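Local coordinates for protein ribosomal RNA small subunit methyltransferase D (Haemophilus influenzae, PDB 2IFT) that probably methylates the N2 amine of guanine 966 of 16S ribosomal RNA within the assembled 30S particle, using S-adenosyl-L-methionine as methyl donor, at residues R14-L19 with L72-K77; E56-F61 with D127-D132. All coordinates share one frame; numbering follows the deposited sequence.

In the fold
Contact 2 lies at the heart of the fold, its centre about 2 Å from that of the chain, where two adjacent parallel strands of the seven-stranded sheet are joined mainly by backbone bonds and apolar side chains. Contact 1 is more peripheral and only partly buried: the loop after strand 12-14 rests on the C-terminal end of helix 66-73, held by a backbone bond, a serine hydroxyl and an alanine methyl over an arginine guanidinium. The two are about 15 Å apart, centre to centre, yet adjoin, because helix 66-73 follows strand 56-59 and the chain returns past it: Ala76 CB packs 4.0 Å from Cys57 SG.

Contact 1 (R14-L19 with L72-K77); sequences RIIAGL and LSRQAK
Leu19 N donates a hydrogen bond to Ser73 O (3.0 Å, angle at the hydrogen 156°), reaching the carbonyl from above its plane. That oxygen belongs to the last turn of helix 66-73, which ends in a Schellman motif with Gln75 at positive phi. Ser73 also turns its hydroxyl on the loop: with OG anti to the backbone N (chi1 177°), it points at Ala17 O, although the modelled 2.4 Å between Ser73 OG and Ala17 O is too short to trust in detail. The same OG is also hydrogen-bonded to Trp20 N. Gly18, at positive phi (87°), has no CB to run into Ser73 OG and Arg74 N, which lets the loop pass this close.

Van der Waals contacts accompany the bonds. Ile15 CG2 touches Ser73 OG at 3.5 Å. Arg74 leaves its backbone heading away from the loop, but its extended chain brings the guanidinium under Ala17, whose CB sits over the centre of one face, 3.3 Å from Arg74 NH2. Leu19 lies across the end of Gln75, an encounter too tight in the model to interpret.

Outside the pair, Glu70 accepts Ile16 N and Ala17 N on its two carboxylate oxygens, and Phe45 makes a cation-pi contact with Arg74. The chemistry thus implies a loop anchored by its backbone to helix side chains and to a carbonyl at the helix end, while Arg74 contributes a flat surface for packing.

Contact 2 (E56-F61 with D127-D132); sequences ECLDGF and DVVFLD
Two neighbouring parallel strands at the middle of the Rossmann-like methyltransferase sheet, 56-59 and 126-131, meet here, and both lead into loops that, as in other class I methyltransferases, probably line the active site. The Asp-Gly-Phe run starting at Asp59 opens a glycine-rich loop, which in relatives binds S-adenosylmethionine; Asp132 begins an Asp-Pro-Pro-Phe sequence, as found in enzymes methylating exocyclic amines.

The segments 56-59 and 128-131 run 9° from parallel. Leu58, paired with Val129, bonds to that residue's neighbours: Leu58 N to Val128 O and Leu58 O from Phe130 N, each at 2.9 Å. At the N-terminal end Glu56 O accepts two donors, Asp127 N (2.7 Å) and Val128 N, while Asp127 OD2 turns back to take Glu56 N on its anti side (2.9 Å, 170° at the hydrogen). At the C-terminal end Phe130 O accepts Gly60 N, and a water accepts from Phe61 N (2.6 Å) and lies within bonding distance of Phe130 O and Asp132 OD1, though it has too few protons for every acceptor near it.

On one face Cys57 SG packs on Val128 CB, and the Phe130 ring sets an edge near Asp59 CA. Beyond strand 56-59, Phe61 CE1 meets Leu131 CD2, in the ring plane, at 3.9 Å.

Helix 139-149 covers Val129 and Leu131; strands 78-82 and 157-164 flank the pair, and Asp59 OD2 accepts Gly68 N from helix 66-73.

Contact 1 (R14-L19 with L72-K77)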
# COMPACT_ATOMS: atom_id res chain seq x y z
N ARG A 14 10.90 3.45 11.76
CA ARG A 14 12.22 2.87 11.50
C ARG A 14 12.10 1.84 10.40
O ARG A 14 11.35 0.87 10.52
CB ARG A 14 12.77 2.23 12.76
N ILE A 15 12.85 2.06 9.32
CA ILE A 15 12.86 1.17 8.17
C ILE A 15 13.60 -0.12 8.54
O ILE A 15 14.75 -0.07 8.98
CB ILE A 15 13.56 1.85 6.99
CG1 ILE A 15 12.77 3.11 6.61
CG2 ILE A 15 13.68 0.90 5.81
CD1 ILE A 15 13.48 4.00 5.62
N ILE A 16 12.94 -1.25 8.34
CA ILE A 16 13.52 -2.55 8.68
C ILE A 16 14.44 -3.19 7.63
O ILE A 16 15.40 -3.88 7.98
CB ILE A 16 12.38 -3.56 9.04
CG1 ILE A 16 12.38 -3.83 10.55
CG2 ILE A 16 12.56 -4.87 8.29
CD1 ILE A 16 12.21 -2.59 11.41
N ALA A 17 14.16 -2.97 6.35
CA ALA A 17 15.00 -3.56 5.32
C ALA A 17 15.29 -2.63 4.16
O ALA A 17 14.75 -1.53 4.08
CB ALA A 17 14.35 -4.83 4.81
N GLY A 18 16.15 -3.09 3.26
CA GLY A 18 16.52 -2.29 2.11
C GLY A 18 17.68 -1.37 2.41
O GLY A 18 18.33 -1.49 3.45
N LEU A 19 17.93 -0.44 1.49
CA LEU A 19 19.02 0.52 1.60
C LEU A 19 18.95 1.42 2.82
O LEU A 19 19.98 1.80 3.37
CB LEU A 19 19.05 1.42 0.37
CG LEU A 19 18.89 0.77 -0.99
CD1 LEU A 19 19.27 1.79 -2.06
CD2 LEU A 19 19.77 -0.48 -1.09
N LEU A 72 10.03 1.62 -0.87
CA LEU A 72 11.05 2.46 -1.48
C LEU A 72 12.43 1.96 -1.09
O LEU A 72 13.30 1.78 -1.94
CB LEU A 72 10.88 3.91 -1.03
CG LEU A 72 9.76 4.68 -1.74
CD1 LEU A 72 9.56 6.02 -1.05
CD2 LEU A 72 10.12 4.85 -3.21
N SER A 73 12.63 1.73 0.20
CA SER A 73 13.92 1.24 0.68
C SER A 73 14.34 0.00 -0.10
O SER A 73 15.52 -0.19 -0.36
CB SER A 73 13.83 0.90 2.16
OG SER A 73 15.06 0.35 2.62
N ARG A 74 13.37 -0.82 -0.48
CA ARG A 74 13.68 -2.04 -1.22
C ARG A 74 13.76 -1.84 -2.72
O ARG A 74 13.73 -2.80 -3.48
CB ARG A 74 12.66 -3.12 -0.87
CG ARG A 74 12.38 -3.20 0.62
CD ARG A 74 11.83 -4.55 1.04
NE ARG A 74 11.47 -4.54 2.46
CZ ARG A 74 11.46 -5.62 3.24
NH1 ARG A 74 11.80 -6.81 2.76
NH2 ARG A 74 11.11 -5.50 4.52
N GLN A 75 13.86 -0.59 -3.14
CA GLN A 75 13.97 -0.26 -4.56
C GLN A 75 12.79 -0.59 -5.45
O GLN A 75 12.97 -1.14 -6.54
CB GLN A 75 15.23 -0.89 -5.15
CG GLN A 75 16.48 -0.05 -4.95
CD GLN A 75 16.72 0.25 -3.49
OE1 GLN A 75 17.02 -0.65 -2.70
NE2 GLN A 75 16.57 1.52 -3.11
N ALA A 76 11.58 -0.28 -5.00
CA ALA A 76 10.40 -0.51 -5.82
C ALA A 76 10.58 0.48 -6.95
O ALA A 76 11.24 1.50 -6.77
CB ALA A 76 9.14 -0.20 -5.04
N LYS A 77 10.02 0.21 -8.12
CA LYS A 77 10.17 1.15 -9.20
C LYS A 77 9.52 2.48 -8.80
O LYS A 77 10.08 3.55 -9.03
CB LYS A 77 9.52 0.64 -10.48
CG LYS A 77 9.75 1.59 -11.65
CD LYS A 77 9.14 1.09 -12.94
CE LYS A 77 9.41 2.09 -14.06
NZ LYS A 77 8.80 1.66 -15.35

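Contact 2 (E56-F61 with D127-D132)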
# COMPACT_ATOMS: atom_id res chain seq x y z
N GLU A 56 5.45 -0.99 -9.35
CA GLU A 56 4.87 0.29 -8.98
C GLU A 56 3.84 0.04 -7.89
O GLU A 56 2.97 -0.82 -8.03
CB GLU A 56 4.24 0.95 -10.21
CG GLU A 56 5.24 1.18 -11.34
CD GLU A 56 4.72 2.10 -12.42
OE1 GLU A 56 3.79 1.71 -13.15
OE2 GLU A 56 5.25 3.23 -12.54
N CYS A 57 3.96 0.79 -6.80
CA CYS A 57 3.07 0.62 -5.66
C CYS A 57 2.14 1.78 -5.33
O CYS A 57 2.37 2.94 -5.69
CB CYS A 57 3.91 0.33 -4.42
SG CYS A 57 5.22 -0.87 -4.72
N LEU A 58 1.08 1.42 -4.61
CA LEU A 58 0.09 2.34 -4.13
C LEU A 58 -0.05 2.10 -2.63
O LEU A 58 -0.31 0.98 -2.20
CB LEU A 58 -1.27 2.10 -4.80
CG LEU A 58 -2.43 2.86 -4.12
CD1 LEU A 58 -2.16 4.36 -4.18
CD2 LEU A 58 -3.75 2.53 -4.81
N ASP A 59 0.18 3.14 -1.83
CA ASP A 59 0.01 3.02 -0.40
C ASP A 59 -1.28 3.81 -0.27
O ASP A 59 -1.27 5.05 -0.22
CB ASP A 59 1.14 3.69 0.39
CG ASP A 59 1.09 3.34 1.88
OD1 ASP A 59 0.00 2.95 2.35
OD2 ASP A 59 2.11 3.44 2.58
N GLY A 60 -2.38 3.06 -0.27
CA GLY A 60 -3.72 3.62 -0.24
C GLY A 60 -4.08 4.66 0.79
O GLY A 60 -4.72 5.66 0.47
N PHE A 61 -3.71 4.40 2.03
CA PHE A 61 -3.99 5.30 3.14
C PHE A 61 -2.66 5.43 3.88
O PHE A 61 -2.49 4.89 4.96
CB PHE A 61 -5.07 4.68 4.05
CG PHE A 61 -6.38 4.41 3.34
CD1 PHE A 61 -6.50 3.34 2.46
CD2 PHE A 61 -7.48 5.24 3.53
CE1 PHE A 61 -7.70 3.11 1.77
CE2 PHE A 61 -8.68 5.03 2.84
CZ PHE A 61 -8.79 3.97 1.96
N ASP A 127 1.38 -2.60 -9.36
CA ASP A 127 1.86 -3.97 -9.22
C ASP A 127 1.64 -4.39 -7.77
O ASP A 127 1.48 -5.57 -7.47
CB ASP A 127 3.37 -4.05 -9.51
CG ASP A 127 3.70 -3.79 -10.96
OD1 ASP A 127 3.46 -4.69 -11.79
OD2 ASP A 127 4.19 -2.69 -11.28
N VAL A 128 1.67 -3.41 -6.86
CA VAL A 128 1.47 -3.68 -5.44
C VAL A 128 0.60 -2.63 -4.76
O VAL A 128 0.76 -1.43 -4.99
CB VAL A 128 2.84 -3.77 -4.70
CG1 VAL A 128 2.63 -4.14 -3.24
CG2 VAL A 128 3.73 -4.81 -5.37
N VAL A 129 -0.32 -3.08 -3.91
CA VAL A 129 -1.22 -2.17 -3.21
C VAL A 129 -1.33 -2.46 -1.71
O VAL A 129 -1.55 -3.62 -1.32
CB VAL A 129 -2.64 -2.23 -3.80
CG1 VAL A 129 -3.57 -1.32 -3.02
CG2 VAL A 129 -2.61 -1.82 -5.27
N PHE A 130 -1.19 -1.42 -0.90
CA PHE A 130 -1.30 -1.50 0.56
C PHE A 130 -2.58 -0.79 0.99
O PHE A 130 -2.72 0.43 0.80
CB PHE A 130 -0.12 -0.80 1.25
CG PHE A 130 1.23 -1.28 0.81
CD1 PHE A 130 2.03 -0.48 0.00
CD2 PHE A 130 1.70 -2.53 1.19
CE1 PHE A 130 3.29 -0.92 -0.43
CE2 PHE A 130 2.95 -2.98 0.76
CZ PHE A 130 3.75 -2.16 -0.06
N LEU A 131 -3.52 -1.54 1.55
CA LEU A 131 -4.78 -0.98 2.03
C LEU A 131 -4.94 -1.23 3.52
O LEU A 131 -5.35 -2.33 3.93
CB LEU A 131 -5.96 -1.62 1.31
CG LEU A 131 -6.16 -1.34 -0.16
CD1 LEU A 131 -7.36 -2.13 -0.64
CD2 LEU A 131 -6.38 0.15 -0.38
N ASP A 132 -4.62 -0.23 4.33
CA ASP A 132 -4.77 -0.36 5.78
C ASP A 132 -5.50 0.85 6.37
O ASP A 132 -4.97 1.58 7.21
CB ASP A 132 -3.41 -0.56 6.44
CG ASP A 132 -2.52 0.66 6.33
OD1 ASP A 132 -2.52 1.31 5.27
OD2 ASP A 132 -1.80 0.96 7.31
O HOH W 1 -2.67 2.19 2.95